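Local coordinates for transferrin binding protein B (Actinobacillus suis, PDB 3PQU), which probably captures host transferrin at the bacterial surface as an outer-membrane lipoprotein, the first step in scavenging iron from it, at residues 43-48 / 78-83. Residues are numbered along the deposited sequence; the frame is centred on the assembly and turned at random.
Sequences GVEAKI and MAIWNE
E45 and I80 meet on one face of an antiparallel strand pair, their side chains crossing at about a right angle. CG2 of I80 sits against the carboxylate of E45, 3.5 Å from CD, and also touches CG and OE2. The glutamate leaves its strand with CG between the backbone N and the carbonyl carbon (chi1 72°), then runs extended to a carboxylate whose OE1 is hydrogen-bonded to NE2 of H90. I80 starts from the same kind of rotamer; its CG1 is thereby laid over the backbone of G43, where the absence of a side chain lets it come 3.4 Å from C of G43. M78 shares this face: its CB and CG lie beside the carbonyl O of E45, and the chain then bends away. V44 and A79 point to the other face, where CG1 of V44 comes 3.7 Å from O of M78.

Paired backbone bonds frame the contact. G43 and I80 exchange one pair: N of I80 reaches O of G43 at 3.0 Å, nearly straight at the hydrogen (173°) but standing above the carbonyl plane of G43. E45 and M78 form the other, N of M78 reaching O of E45 at 2.9 Å almost straight. Between them, CA of V44 makes a CA-H...O contact to O of M78.

The short strand 78-80 thus edges the five-stranded handle sheet of the N-lobe, beyond 43-47, which bonds on to 150-157. With the I80 methyl CG2 against CD and OE2 and H90 bonded to OE1, the E45 carboxylate is probably limited in how it can turn.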
# COMPACT_ATOMS: atom_id res chain seq x y z
N GLY A 43 -5.14 3.71 1.31
CA GLY A 43 -5.60 4.69 2.29
C GLY A 43 -6.83 4.27 3.07
O GLY A 43 -7.42 3.21 2.80
N VAL A 44 -7.24 5.12 4.01
CA VAL A 44 -8.45 4.89 4.83
C VAL A 44 -9.15 6.25 5.11
O VAL A 44 -8.47 7.26 5.29
CB VAL A 44 -8.08 4.26 6.20
CG1 VAL A 44 -9.33 4.03 7.03
CG2 VAL A 44 -7.24 2.94 6.02
N GLU A 45 -10.48 6.28 5.13
CA GLU A 45 -11.21 7.51 5.49
C GLU A 45 -12.40 7.19 6.41
O GLU A 45 -12.92 6.07 6.40
CB GLU A 45 -11.74 8.22 4.23
CG GLU A 45 -12.92 7.48 3.57
CD GLU A 45 -13.45 8.14 2.28
OE1 GLU A 45 -14.58 7.80 1.87
OE2 GLU A 45 -12.73 8.97 1.66
N ALA A 46 -12.83 8.18 7.19
CA ALA A 46 -14.08 8.07 7.95
C ALA A 46 -14.80 9.41 7.98
O ALA A 46 -14.18 10.46 8.13
CB ALA A 46 -13.83 7.59 9.37
N LYS A 47 -16.11 9.35 7.87
CA LYS A 47 -16.96 10.53 7.95
C LYS A 47 -16.96 11.12 9.36
O LYS A 47 -16.93 10.39 10.35
CB LYS A 47 -18.39 10.13 7.55
CG LYS A 47 -19.39 11.27 7.49
CD LYS A 47 -20.61 10.82 6.68
CE LYS A 47 -21.52 11.98 6.31
NZ LYS A 47 -22.52 11.54 5.30
N ILE A 48 -16.99 12.44 9.45
CA ILE A 48 -17.07 13.13 10.74
C ILE A 48 -18.50 12.98 11.30
O ILE A 48 -19.45 13.39 10.63
CB ILE A 48 -16.69 14.66 10.59
CG1 ILE A 48 -15.22 14.81 10.14
CG2 ILE A 48 -16.91 15.43 11.90
CD1 ILE A 48 -14.79 16.29 9.77
N MET A 78 -13.47 3.28 6.07
CA MET A 78 -13.50 2.76 4.71
C MET A 78 -12.15 2.81 4.03
O MET A 78 -11.47 3.82 4.08
CB MET A 78 -14.48 3.60 3.88
CG MET A 78 -15.68 4.09 4.66
SD MET A 78 -17.19 3.74 3.75
CE MET A 78 -17.16 1.95 3.91
N ALA A 79 -11.79 1.72 3.37
CA ALA A 79 -10.61 1.68 2.53
C ALA A 79 -10.79 2.59 1.33
O ALA A 79 -11.87 2.64 0.74
CB ALA A 79 -10.36 0.25 2.07
N ILE A 80 -9.75 3.33 0.95
CA ILE A 80 -9.77 4.12 -0.27
C ILE A 80 -8.53 3.80 -1.08
O ILE A 80 -7.56 3.27 -0.56
CB ILE A 80 -9.89 5.62 0.01
CG1 ILE A 80 -8.78 6.09 0.95
CG2 ILE A 80 -11.27 5.94 0.62
CD1 ILE A 80 -8.86 7.61 1.21
N TRP A 81 -8.57 4.11 -2.37
CA TRP A 81 -7.56 3.55 -3.27
C TRP A 81 -7.25 4.41 -4.48
O TRP A 81 -6.65 3.92 -5.44
CB TRP A 81 -7.96 2.13 -3.71
CG TRP A 81 -9.22 2.07 -4.50
CD1 TRP A 81 -9.39 2.42 -5.82
CD2 TRP A 81 -10.51 1.64 -4.04
NE1 TRP A 81 -10.70 2.23 -6.19
CE2 TRP A 81 -11.40 1.75 -5.12
CE3 TRP A 81 -10.99 1.16 -2.82
CZ2 TRP A 81 -12.75 1.40 -5.02
CZ3 TRP A 81 -12.33 0.82 -2.71
CH2 TRP A 81 -13.19 0.94 -3.81
N ASN A 82 -7.62 5.68 -4.43
CA ASN A 82 -7.34 6.58 -5.56
C ASN A 82 -5.85 6.70 -5.85
O ASN A 82 -5.06 6.94 -4.94
CB ASN A 82 -7.97 7.97 -5.37
CG ASN A 82 -7.94 8.82 -6.66
OD1 ASN A 82 -7.00 8.74 -7.45
ND2 ASN A 82 -8.96 9.63 -6.86
N GLU A 83 -5.48 6.53 -7.12
CA GLU A 83 -4.08 6.54 -7.53
C GLU A 83 -3.54 7.96 -7.64
O GLU A 83 -2.33 8.17 -7.59
CB GLU A 83 -3.91 5.85 -8.89
CG GLU A 83 -4.88 4.71 -9.15
CD GLU A 83 -6.20 5.19 -9.73
OE1 GLU A 83 -7.26 4.81 -9.19
OE2 GLU A 83 -6.18 5.95 -10.72